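Local coordinates for protein fanconi-associated nuclease 1 homolog (PDB 5Y7Q) that is a bacterial homolog of Fanconi-associated nuclease 1, a helix-rich protein of the VRR-NUC nuclease family, seen here with nucleic acid bound, at residues 204-209 with 431-436; 196-201 with 237-242; 55-60 with 224-229; 440-445 with 483-488. All blocks are in the same frame, centred on the assembly; numbering follows the deposited sequence.

Contact 1 (204-209 with 431-436); sequences LWQDWS and FFHPFH. With nucleotides of chain D.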
# COMPACT_ATOMS: atom_id res chain seq x y z
N LEU A 204 -9.52 3.89 3.95
CA LEU A 204 -9.84 3.03 5.07
C LEU A 204 -8.65 2.31 5.71
O LEU A 204 -8.85 1.61 6.72
CB LEU A 204 -10.89 2.01 4.65
CG LEU A 204 -12.27 2.69 4.73
CD1 LEU A 204 -13.34 1.87 4.06
CD2 LEU A 204 -12.63 2.98 6.20
N TRP A 205 -7.42 2.46 5.20
CA TRP A 205 -6.34 1.68 5.82
C TRP A 205 -5.78 2.30 7.10
O TRP A 205 -5.20 1.58 7.92
CB TRP A 205 -5.21 1.40 4.81
CG TRP A 205 -4.66 2.58 4.10
CD1 TRP A 205 -5.11 3.12 2.92
CD2 TRP A 205 -3.53 3.36 4.49
NE1 TRP A 205 -4.33 4.20 2.56
CE2 TRP A 205 -3.35 4.37 3.51
CE3 TRP A 205 -2.65 3.30 5.57
CZ2 TRP A 205 -2.33 5.31 3.59
CZ3 TRP A 205 -1.63 4.24 5.64
CH2 TRP A 205 -1.48 5.23 4.66
N GLN A 206 -5.97 3.60 7.33
CA GLN A 206 -5.41 4.26 8.50
C GLN A 206 -6.37 4.16 9.69
O GLN A 206 -7.58 4.35 9.55
CB GLN A 206 -5.12 5.74 8.19
CG GLN A 206 -4.27 5.98 6.90
CD GLN A 206 -3.64 7.37 6.81
OE1 GLN A 206 -3.98 8.19 5.95
NE2 GLN A 206 -2.68 7.64 7.70
N ASP A 207 -5.81 3.85 10.86
CA ASP A 207 -6.57 3.65 12.09
C ASP A 207 -6.63 4.95 12.88
O ASP A 207 -5.99 5.95 12.54
CB ASP A 207 -5.92 2.58 12.97
CG ASP A 207 -6.18 1.17 12.47
OD1 ASP A 207 -6.72 1.01 11.35
OD2 ASP A 207 -5.83 0.21 13.19
N TRP A 208 -7.38 4.92 13.99
CA TRP A 208 -7.35 6.02 14.94
C TRP A 208 -6.05 6.05 15.74
O TRP A 208 -5.70 7.11 16.28
CB TRP A 208 -8.54 5.95 15.90
CG TRP A 208 -9.84 5.50 15.28
CD1 TRP A 208 -10.29 4.21 15.17
CD2 TRP A 208 -10.86 6.33 14.73
NE1 TRP A 208 -11.53 4.19 14.57
CE2 TRP A 208 -11.90 5.48 14.28
CE3 TRP A 208 -10.98 7.71 14.53
CZ2 TRP A 208 -13.04 5.97 13.67
CZ3 TRP A 208 -12.12 8.19 13.92
CH2 TRP A 208 -13.14 7.32 13.50
N SER A 209 -5.32 4.94 15.81
CA SER A 209 -4.05 4.95 16.54
C SER A 209 -3.00 5.83 15.85
O SER A 209 -1.98 6.17 16.47
CB SER A 209 -3.54 3.51 16.72
OG SER A 209 -3.99 2.67 15.67
N PHE A 431 -3.34 17.94 0.89
CA PHE A 431 -3.29 17.54 2.30
C PHE A 431 -4.54 18.04 3.01
O PHE A 431 -4.81 19.25 3.02
CB PHE A 431 -2.03 18.08 2.99
CG PHE A 431 -0.74 17.79 2.26
CD1 PHE A 431 0.11 16.77 2.70
CD2 PHE A 431 -0.35 18.54 1.16
CE1 PHE A 431 1.31 16.49 2.04
CE2 PHE A 431 0.87 18.25 0.49
CZ PHE A 431 1.69 17.22 0.93
N PHE A 432 -5.36 17.11 3.52
CA PHE A 432 -6.51 17.42 4.36
C PHE A 432 -6.44 16.97 5.83
O PHE A 432 -7.46 17.03 6.53
CB PHE A 432 -7.79 16.89 3.70
CG PHE A 432 -7.60 15.63 2.95
CD1 PHE A 432 -7.96 14.42 3.53
CD2 PHE A 432 -7.09 15.64 1.67
CE1 PHE A 432 -7.80 13.26 2.84
CE2 PHE A 432 -6.91 14.47 0.98
CZ PHE A 432 -7.27 13.27 1.56
N HIS A 433 -5.31 16.45 6.32
CA HIS A 433 -5.23 16.11 7.74
C HIS A 433 -3.76 15.98 8.14
O HIS A 433 -2.87 15.99 7.28
CB HIS A 433 -6.02 14.83 8.05
CG HIS A 433 -5.65 13.68 7.16
ND1 HIS A 433 -4.45 13.01 7.26
CD2 HIS A 433 -6.33 13.08 6.15
CE1 HIS A 433 -4.40 12.05 6.35
NE2 HIS A 433 -5.54 12.06 5.68
N PRO A 434 -3.46 15.83 9.43
CA PRO A 434 -2.06 15.86 9.89
C PRO A 434 -1.22 14.65 9.52
O PRO A 434 -0.04 14.65 9.86
CB PRO A 434 -2.20 15.97 11.41
CG PRO A 434 -3.49 16.54 11.63
CD PRO A 434 -4.38 15.98 10.58
N PHE A 435 -1.82 13.57 9.03
CA PHE A 435 -1.19 12.25 8.93
C PHE A 435 -0.78 11.79 7.53
O PHE A 435 -0.59 10.59 7.33
CB PHE A 435 -2.09 11.23 9.61
CG PHE A 435 -2.48 11.65 11.00
CD1 PHE A 435 -1.58 11.50 12.05
CD2 PHE A 435 -3.69 12.26 11.25
CE1 PHE A 435 -1.91 11.91 13.32
CE2 PHE A 435 -4.02 12.68 12.52
CZ PHE A 435 -3.13 12.50 13.56
N HIS A 436 -0.75 12.67 6.52
CA HIS A 436 -0.31 12.27 5.17
C HIS A 436 1.19 11.99 5.09
O HIS A 436 2.02 12.86 5.36
CB HIS A 436 -0.61 13.34 4.13
CG HIS A 436 -2.06 13.67 3.98
ND1 HIS A 436 -2.88 12.99 3.11
CD2 HIS A 436 -2.81 14.66 4.52
CE1 HIS A 436 -4.09 13.52 3.15
NE2 HIS A 436 -4.07 14.53 4.00
P DC D 11 0.58 -4.63 2.22
OP1 DC D 11 1.57 -5.70 1.93
OP2 DC D 11 0.27 -3.59 1.20
O5' DC D 11 0.94 -3.89 3.62
C5' DC D 11 -0.11 -3.45 4.53
C4' DC D 11 0.38 -2.30 5.41
O4' DC D 11 0.65 -1.13 4.58
C3' DC D 11 -0.62 -1.79 6.46
O3' DC D 11 0.10 -1.13 7.53
C2' DC D 11 -1.39 -0.76 5.65
C1' DC D 11 -0.20 -0.08 4.98
N1 DC D 11 -0.54 0.74 3.81
C2 DC D 11 0.42 1.63 3.33
O2 DC D 11 1.52 1.68 3.90
N3 DC D 11 0.11 2.41 2.25
C4 DC D 11 -1.08 2.30 1.66
N4 DC D 11 -1.34 3.08 0.61
C5 DC D 11 -2.07 1.38 2.14
C6 DC D 11 -1.76 0.63 3.21
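Gln206 is the residue of loop 204-209 that meets loop 431-436, and its amide lies against His433 and the backbone of Phe435. Across the gap the fit is loose. OE1 of Gln206 stands 3.9 Å from CE1 of His433, with amide and imidazole planes 62° apart, and NE2 of Gln206 lies 3.6 Å from O of Phe435; no hydrogen bond joins the segments. The amide finds its polar partners nearby instead: Asn203 ND2 donates to OE1, and Glu210 OE1 takes a weak bond from NE2.

Tight packing belongs to the 431-436 side, a type I turn from His433 to His436. The two imidazoles lie face against face, with His436 NE2 3.3 Å above the centre of the His433 ring. Phe432 N donates to His436 NE2 at 2.9 Å, while Phe435 N meets His433 ND1 at 3.2 Å, almost in the ring plane. On its other nitrogen His433 is held by Phe201 O at the end of helix 190-201.

The more open side of the contact is that of the exposed Trp205. One face of its indole lies against the base of DC11 of chain D, whose C5 is 3.4 Å from Trp205 CD2, and CG of Gln206 backs the opposite face. The bonding pattern implies that His433 ND1 acts as acceptor and NE2 as donor, which would fix the ring's rotation, and that Gln206 lies between the turn and the tryptophan, touching both by packing rather than by a bond across the segments.

Contact 2 (196-201 with 237-242); sequences LRLMYF and ADVDAY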
# COMPACT_ATOMS: atom_id res chain seq x y z
N LEU A 196 -17.08 7.46 8.99
CA LEU A 196 -16.45 8.67 9.53
C LEU A 196 -14.93 8.61 9.37
O LEU A 196 -14.31 9.59 8.94
CB LEU A 196 -16.83 8.88 10.99
CG LEU A 196 -18.28 9.13 11.41
CD1 LEU A 196 -18.35 9.08 12.93
CD2 LEU A 196 -18.88 10.45 10.89
N ARG A 197 -14.32 7.48 9.72
CA ARG A 197 -12.89 7.25 9.52
C ARG A 197 -12.47 7.54 8.08
O ARG A 197 -11.49 8.27 7.83
CB ARG A 197 -12.57 5.80 9.87
CG ARG A 197 -11.13 5.55 10.19
CD ARG A 197 -10.99 4.29 11.03
NE ARG A 197 -11.66 3.17 10.40
CZ ARG A 197 -11.16 2.47 9.39
NH1 ARG A 197 -9.98 2.78 8.90
NH2 ARG A 197 -11.84 1.46 8.88
N LEU A 198 -13.19 6.98 7.11
CA LEU A 198 -12.82 7.18 5.72
C LEU A 198 -13.04 8.63 5.31
O LEU A 198 -12.26 9.18 4.53
CB LEU A 198 -13.58 6.19 4.83
CG LEU A 198 -13.86 6.72 3.43
CD1 LEU A 198 -12.68 6.47 2.51
CD2 LEU A 198 -15.16 6.17 2.83
N MET A 199 -14.06 9.29 5.85
CA MET A 199 -14.21 10.71 5.53
C MET A 199 -13.02 11.53 6.06
O MET A 199 -12.53 12.44 5.37
CB MET A 199 -15.53 11.25 6.07
CG MET A 199 -16.61 11.33 5.03
SD MET A 199 -18.15 11.89 5.75
CE MET A 199 -18.42 10.53 6.87
N TYR A 200 -12.55 11.23 7.27
CA TYR A 200 -11.44 12.02 7.80
C TYR A 200 -10.12 11.71 7.08
O TYR A 200 -9.37 12.63 6.76
CB TYR A 200 -11.30 11.78 9.30
CG TYR A 200 -10.13 12.49 9.98
CD1 TYR A 200 -10.27 13.78 10.44
CD2 TYR A 200 -8.91 11.84 10.21
CE1 TYR A 200 -9.23 14.44 11.08
CE2 TYR A 200 -7.87 12.49 10.85
CZ TYR A 200 -8.04 13.80 11.29
OH TYR A 200 -7.02 14.48 11.93
N PHE A 201 -9.83 10.43 6.83
CA PHE A 201 -8.53 10.04 6.31
C PHE A 201 -8.42 10.04 4.79
O PHE A 201 -7.30 10.04 4.28
CB PHE A 201 -8.14 8.65 6.79
CG PHE A 201 -7.62 8.61 8.20
CD1 PHE A 201 -6.51 9.34 8.56
CD2 PHE A 201 -8.25 7.85 9.16
CE1 PHE A 201 -6.03 9.31 9.87
CE2 PHE A 201 -7.77 7.80 10.47
CZ PHE A 201 -6.67 8.54 10.83
N ALA A 237 -21.74 11.03 -2.87
CA ALA A 237 -21.71 9.82 -3.69
C ALA A 237 -20.30 9.29 -3.91
O ALA A 237 -20.16 8.11 -4.24
CB ALA A 237 -22.36 10.08 -5.05
N ASP A 238 -19.26 10.12 -3.75
CA ASP A 238 -17.89 9.62 -3.89
C ASP A 238 -17.47 8.81 -2.67
O ASP A 238 -16.82 7.77 -2.81
CB ASP A 238 -16.92 10.78 -4.14
CG ASP A 238 -17.18 11.48 -5.47
OD1 ASP A 238 -16.80 12.67 -5.61
OD2 ASP A 238 -17.78 10.85 -6.37
N VAL A 239 -17.85 9.26 -1.46
CA VAL A 239 -17.76 8.40 -0.28
C VAL A 239 -18.53 7.10 -0.51
O VAL A 239 -17.98 6.00 -0.38
CB VAL A 239 -18.28 9.14 0.96
CG1 VAL A 239 -18.12 8.26 2.21
CG2 VAL A 239 -17.60 10.48 1.12
N ASP A 240 -19.82 7.22 -0.88
CA ASP A 240 -20.62 6.02 -1.18
C ASP A 240 -19.88 5.07 -2.12
O ASP A 240 -19.86 3.85 -1.91
CB ASP A 240 -21.97 6.41 -1.80
CG ASP A 240 -22.87 7.16 -0.84
OD1 ASP A 240 -22.70 7.00 0.38
OD2 ASP A 240 -23.77 7.90 -1.30
N ALA A 241 -19.23 5.62 -3.16
CA ALA A 241 -18.61 4.75 -4.15
C ALA A 241 -17.38 4.07 -3.59
O ALA A 241 -17.19 2.87 -3.80
CB ALA A 241 -18.26 5.54 -5.41
N TYR A 242 -16.51 4.82 -2.90
CA TYR A 242 -15.34 4.20 -2.27
C TYR A 242 -15.77 3.04 -1.38
O TYR A 242 -15.16 1.96 -1.41
CB TYR A 242 -14.57 5.25 -1.44
CG TYR A 242 -13.13 4.93 -1.08
CD1 TYR A 242 -12.83 3.92 -0.19
CD2 TYR A 242 -12.08 5.66 -1.62
CE1 TYR A 242 -11.50 3.62 0.14
CE2 TYR A 242 -10.76 5.38 -1.30
CZ TYR A 242 -10.47 4.35 -0.41
OH TYR A 242 -9.15 4.06 -0.07
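Leu198 on helix 190-201 spreads its two methyls between Val239 and Tyr242 of helix 236-253. The axes of the short helical segments pass 10.9 Å apart and their directions differ by 114°; four side chains meet at this crossing, and Met199 and Val239 have the nearest CA atoms.

The aromatic part is a CH-pi contact. CD1 of Leu198 sits 3.8 Å from the centroid of the Tyr242 ring and only 15° off its normal, hence over the face, although shifted toward the CD1 side of the ring. CG of Tyr242 is anti to the backbone N (chi1 -161°), an orientation that carries the ring out to this methyl.

Aliphatic contacts make up the rest. CD2 of Leu198 meets CG1 of Val239 at 3.7 Å, the two side chains running alongside in opposite senses. The second valine branch, CG2 of Val239, lies 4.1 Å from CG of Met199, whose side chain runs nearly at right angles to it. Val239 thus works as a fork, one prong to each residue.

Polar ties lie outside the interface: Asp240 forms a salt bridge with Arg195 of helix 190-201. Leu275 of helix 273-292 also packs on Tyr242. All four touching residues are buried and no hydrogen bond crosses between the segments, which implies that apolar shape fit and the CH-pi contact hold these two segments together.

Contact 3 (55-60 with 224-229); sequences GERYAD and VEFSAD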
# COMPACT_ATOMS: atom_id res chain seq x y z
N GLY A 55 -17.50 17.67 11.57
CA GLY A 55 -18.58 18.64 11.65
C GLY A 55 -18.29 19.92 10.88
O GLY A 55 -19.16 20.45 10.20
N GLU A 56 -17.06 20.43 10.98
CA GLU A 56 -16.78 21.69 10.29
C GLU A 56 -16.47 21.48 8.80
O GLU A 56 -16.95 22.25 7.96
CB GLU A 56 -15.64 22.45 10.98
CG GLU A 56 -14.35 21.66 11.14
CD GLU A 56 -13.25 22.45 11.86
OE1 GLU A 56 -13.56 23.56 12.36
OE2 GLU A 56 -12.10 21.95 11.91
N ARG A 57 -15.66 20.46 8.46
CA ARG A 57 -15.21 20.34 7.07
C ARG A 57 -16.22 19.62 6.18
O ARG A 57 -16.25 19.86 4.97
CB ARG A 57 -13.88 19.60 6.98
CG ARG A 57 -12.87 19.94 8.04
CD ARG A 57 -12.49 21.38 7.98
NE ARG A 57 -11.25 21.58 7.25
CZ ARG A 57 -10.05 21.36 7.77
NH1 ARG A 57 -9.97 20.94 9.03
NH2 ARG A 57 -8.96 21.58 7.04
N TYR A 58 -16.97 18.67 6.74
CA TYR A 58 -17.94 17.89 5.99
C TYR A 58 -19.39 18.32 6.20
O TYR A 58 -20.29 17.63 5.72
CB TYR A 58 -17.76 16.41 6.29
CG TYR A 58 -16.51 15.88 5.62
CD1 TYR A 58 -15.29 15.89 6.28
CD2 TYR A 58 -16.54 15.41 4.31
CE1 TYR A 58 -14.14 15.43 5.68
CE2 TYR A 58 -15.39 14.93 3.70
CZ TYR A 58 -14.20 14.95 4.39
OH TYR A 58 -13.04 14.49 3.81
N ALA A 59 -19.64 19.43 6.90
CA ALA A 59 -21.00 19.75 7.34
C ALA A 59 -22.02 19.59 6.24
O ALA A 59 -23.17 19.22 6.50
CB ALA A 59 -21.07 21.18 7.87
N ASP A 60 -21.63 19.86 4.99
CA ASP A 60 -22.54 19.79 3.86
C ASP A 60 -22.74 18.38 3.33
O ASP A 60 -23.69 18.14 2.58
CB ASP A 60 -22.01 20.69 2.74
CG ASP A 60 -20.49 20.80 2.76
OD1 ASP A 60 -19.90 20.84 3.86
OD2 ASP A 60 -19.89 20.85 1.66
N VAL A 224 1.84 20.36 7.12
CA VAL A 224 1.49 21.27 6.03
C VAL A 224 0.39 22.18 6.53
O VAL A 224 -0.51 21.74 7.26
CB VAL A 224 1.01 20.53 4.77
CG1 VAL A 224 0.74 21.52 3.66
CG2 VAL A 224 2.02 19.51 4.35
N GLU A 225 0.46 23.45 6.15
CA GLU A 225 -0.64 24.37 6.41
C GLU A 225 -1.51 24.41 5.17
O GLU A 225 -1.10 24.94 4.13
CB GLU A 225 -0.11 25.75 6.82
CG GLU A 225 0.58 25.80 8.22
CD GLU A 225 -0.14 24.97 9.34
OE1 GLU A 225 0.06 23.73 9.42
OE2 GLU A 225 -0.90 25.56 10.14
N PHE A 226 -2.71 23.84 5.28
CA PHE A 226 -3.65 23.68 4.18
C PHE A 226 -4.94 24.41 4.50
O PHE A 226 -5.21 24.76 5.66
CB PHE A 226 -3.94 22.20 3.89
CG PHE A 226 -4.13 21.37 5.13
CD1 PHE A 226 -3.07 20.67 5.68
CD2 PHE A 226 -5.37 21.29 5.74
CE1 PHE A 226 -3.24 19.91 6.84
CE2 PHE A 226 -5.56 20.53 6.90
CZ PHE A 226 -4.48 19.83 7.45
N SER A 227 -5.74 24.65 3.47
CA SER A 227 -6.94 25.45 3.62
C SER A 227 -7.92 24.80 4.58
O SER A 227 -8.06 23.57 4.62
CB SER A 227 -7.61 25.66 2.26
OG SER A 227 -7.95 24.42 1.67
N ALA A 228 -8.61 25.63 5.37
CA ALA A 228 -9.63 25.13 6.28
C ALA A 228 -10.83 24.53 5.56
O ALA A 228 -11.68 23.92 6.22
CB ALA A 228 -10.09 26.24 7.21
N ASP A 229 -10.94 24.69 4.24
CA ASP A 229 -11.97 24.03 3.46
C ASP A 229 -11.48 22.76 2.76
O ASP A 229 -12.24 22.16 1.99
CB ASP A 229 -12.55 25.00 2.44
CG ASP A 229 -14.06 24.90 2.35
OD1 ASP A 229 -14.75 25.78 2.93
OD2 ASP A 229 -14.55 23.94 1.73
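A surface contact built on a single arginine joins the C-terminal end of helix 42-57 to the loop that precedes helix 236-253: Arg57 reaches across to the backbone of Ser227 and Ala228 and to the ring of Phe226. The evidence is in the guanidinium. NH2 of Arg57 donates to O of Ser227 at 3.3 Å, with an N-H...O angle of 139°, so the bond is bent and long. The backbone of Ala228 lies close to the same head group, beside NE of Arg57. The side chain gets there by bending at both chi2 (-62°) and chi3, which swings the head group off the helix and along the loop backbone.

Helix 42-57 belongs to the FAN1 HTH domain, so the contact ties that domain to a loop some 170 residues further on. The same helix supplies a cation-pi partner for Arg57, Trp53, and Arg57 O accepts from Arg231 NE just beyond the loop segment.

Phe226 meets the arginine differently. Its ring and the guanidinium are nearly coplanar, 20° apart, and NH2 of Arg57 approaches the ring edge, 3.6 Å from CE2 of Phe226; across this pair the meeting is edge to edge, with no stacking. The exposed Glu56 makes a long salt bridge, its OE2 lying 3.7 Å from NH1 of Arg57, while Asp60 pairs with Arg231.

Contact 4 (440-445 with 483-488); sequences ADLHSA and SPFVYW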
# COMPACT_ATOMS: atom_id res chain seq x y z
N ALA A 440 -1.93 13.64 -1.85
CA ALA A 440 -2.92 12.73 -2.41
C ALA A 440 -2.75 12.58 -3.92
O ALA A 440 -2.97 11.49 -4.46
CB ALA A 440 -4.32 13.22 -2.06
N ASP A 441 -2.33 13.64 -4.61
CA ASP A 441 -2.21 13.64 -6.06
C ASP A 441 -0.88 13.06 -6.55
O ASP A 441 -0.63 13.09 -7.76
CB ASP A 441 -2.42 15.05 -6.64
CG ASP A 441 -1.45 16.08 -6.09
OD1 ASP A 441 -1.23 16.11 -4.86
OD2 ASP A 441 -0.92 16.88 -6.88
N LEU A 442 -0.04 12.53 -5.65
CA LEU A 442 1.31 12.10 -6.02
C LEU A 442 1.34 11.23 -7.27
O LEU A 442 2.30 11.31 -8.06
CB LEU A 442 1.97 11.33 -4.87
CG LEU A 442 3.35 10.73 -5.13
CD1 LEU A 442 4.37 11.82 -5.44
CD2 LEU A 442 3.81 9.89 -3.96
N HIS A 443 0.32 10.39 -7.48
CA HIS A 443 0.27 9.53 -8.66
C HIS A 443 -0.62 10.07 -9.77
O HIS A 443 -0.75 9.41 -10.81
CB HIS A 443 -0.14 8.12 -8.25
CG HIS A 443 0.94 7.39 -7.50
ND1 HIS A 443 2.15 7.06 -8.07
CD2 HIS A 443 1.01 6.99 -6.21
CE1 HIS A 443 2.91 6.45 -7.18
NE2 HIS A 443 2.25 6.40 -6.04
N SER A 444 -1.19 11.27 -9.61
CA SER A 444 -1.96 11.90 -10.67
C SER A 444 -1.05 12.30 -11.84
O SER A 444 0.18 12.41 -11.72
CB SER A 444 -2.70 13.13 -10.13
OG SER A 444 -3.80 13.48 -10.96
N ALA A 445 -1.68 12.51 -13.00
CA ALA A 445 -0.92 12.76 -14.23
C ALA A 445 -0.28 14.15 -14.22
O ALA A 445 0.86 14.32 -14.67
CB ALA A 445 -1.83 12.58 -15.44
N SER A 483 7.86 10.18 4.42
CA SER A 483 7.84 10.76 3.08
C SER A 483 7.76 9.63 2.06
O SER A 483 8.11 8.48 2.37
CB SER A 483 9.08 11.61 2.80
OG SER A 483 10.20 10.76 2.62
N PRO A 484 7.32 9.92 0.85
CA PRO A 484 7.35 8.86 -0.18
C PRO A 484 8.75 8.42 -0.60
O PRO A 484 8.96 7.21 -0.83
CB PRO A 484 6.56 9.50 -1.34
CG PRO A 484 6.73 11.00 -1.13
CD PRO A 484 6.78 11.20 0.35
N PHE A 485 9.70 9.34 -0.81
CA PHE A 485 10.96 8.97 -1.45
C PHE A 485 12.20 8.87 -0.56
O PHE A 485 13.27 8.50 -1.07
CB PHE A 485 11.27 9.94 -2.59
CG PHE A 485 10.17 10.09 -3.55
CD1 PHE A 485 9.47 11.29 -3.65
CD2 PHE A 485 9.81 9.04 -4.37
CE1 PHE A 485 8.44 11.44 -4.55
CE2 PHE A 485 8.77 9.18 -5.28
CZ PHE A 485 8.08 10.39 -5.37
N VAL A 486 12.13 9.20 0.73
CA VAL A 486 13.35 9.36 1.52
C VAL A 486 13.44 8.23 2.53
O VAL A 486 12.61 8.14 3.45
CB VAL A 486 13.43 10.72 2.22
CG1 VAL A 486 14.65 10.77 3.13
CG2 VAL A 486 13.47 11.84 1.19
N TYR A 487 14.46 7.39 2.39
CA TYR A 487 14.71 6.26 3.28
C TYR A 487 15.84 6.69 4.23
O TYR A 487 17.01 6.49 3.92
CB TYR A 487 15.14 5.03 2.48
CG TYR A 487 14.23 4.56 1.33
CD1 TYR A 487 13.61 3.32 1.37
CD2 TYR A 487 14.04 5.34 0.20
CE1 TYR A 487 12.79 2.87 0.35
CE2 TYR A 487 13.24 4.90 -0.84
CZ TYR A 487 12.61 3.66 -0.76
OH TYR A 487 11.80 3.22 -1.79
N TRP A 488 15.49 7.11 5.44
CA TRP A 488 16.46 7.67 6.39
C TRP A 488 17.29 6.58 7.06
O TRP A 488 18.44 6.82 7.45
CB TRP A 488 15.78 8.46 7.50
CG TRP A 488 14.82 9.49 7.08
CD1 TRP A 488 13.47 9.36 7.00
CD2 TRP A 488 15.12 10.85 6.69
NE1 TRP A 488 12.91 10.54 6.58
CE2 TRP A 488 13.90 11.47 6.38
CE3 TRP A 488 16.31 11.59 6.57
CZ2 TRP A 488 13.83 12.78 5.94
CZ3 TRP A 488 16.23 12.91 6.14
CH2 TRP A 488 15.00 13.49 5.84
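Leu442 and Pro484 bring the two loops nearest, yet their CA atoms are still 9.0 Å apart and no backbone hydrogen bond spans the gap, so side chains alone bridge it. Leu442 does so from the 440-445 side. Its CG is anti to the backbone N (chi1 176°), extending the branched end toward the partner loop, where the two methyls part company. CD2 of Leu442 touches CB of Pro484 at 3.8 Å. CD1 of Leu442 comes up obliquely to the far end of the neighbouring ring, 4.0 Å from CZ of Phe485, the leucine passing the phenylalanine alongside.

On the opposite loop the proline and phenylalanine are themselves packed: CB of Pro484 lies 4.1 Å above the centre of the Phe485 ring, so Leu442 meets a surface in which one residue leans on the next. The turn that presents them is an ST motif, with Ser483 OG accepting from Val486 N at 3.1 Å. In the other loop Ser444 N donates to Asp441 O at 2.7 Å, giving the chain around Leu442 a tight bend. Segment 483-488 is part of the VRR-NUC domain, and the contact joins it to the loop leading into helix 447-450.

Apolar neighbours extend the cluster. Ile519 touches both Leu442 and Phe485, Ile423 packs on Pro484 and Phe485, and Phe415 meets the Phe485 ring edge to face. Asp441, next to Leu442 in the chain, forms a salt bridge with Arg451.

From the N terminus, residues 55-60 open contact 3, and its loop closes at 224-229 after some 160 residues. Before that, 196-201 opens contact 2 and 204-209 opens contact 1; these close at 237-242 and 431-436, so the loops of contacts 1, 2 and 3 all cross one another. Contact 4 follows in series, closing a short loop between 440-445 and 483-488. The crossing three touch directly: Arg197 NH1 probably bonds to the carbonyls of Leu204 and Gln206, Tyr58 OH to that of Met199, and Phe226 packs on Phe431. Together they tie helices 42-57, 190-201 and 236-253 to the 431-436 loop, which brushes contact 4 through Phe432 and Ala440.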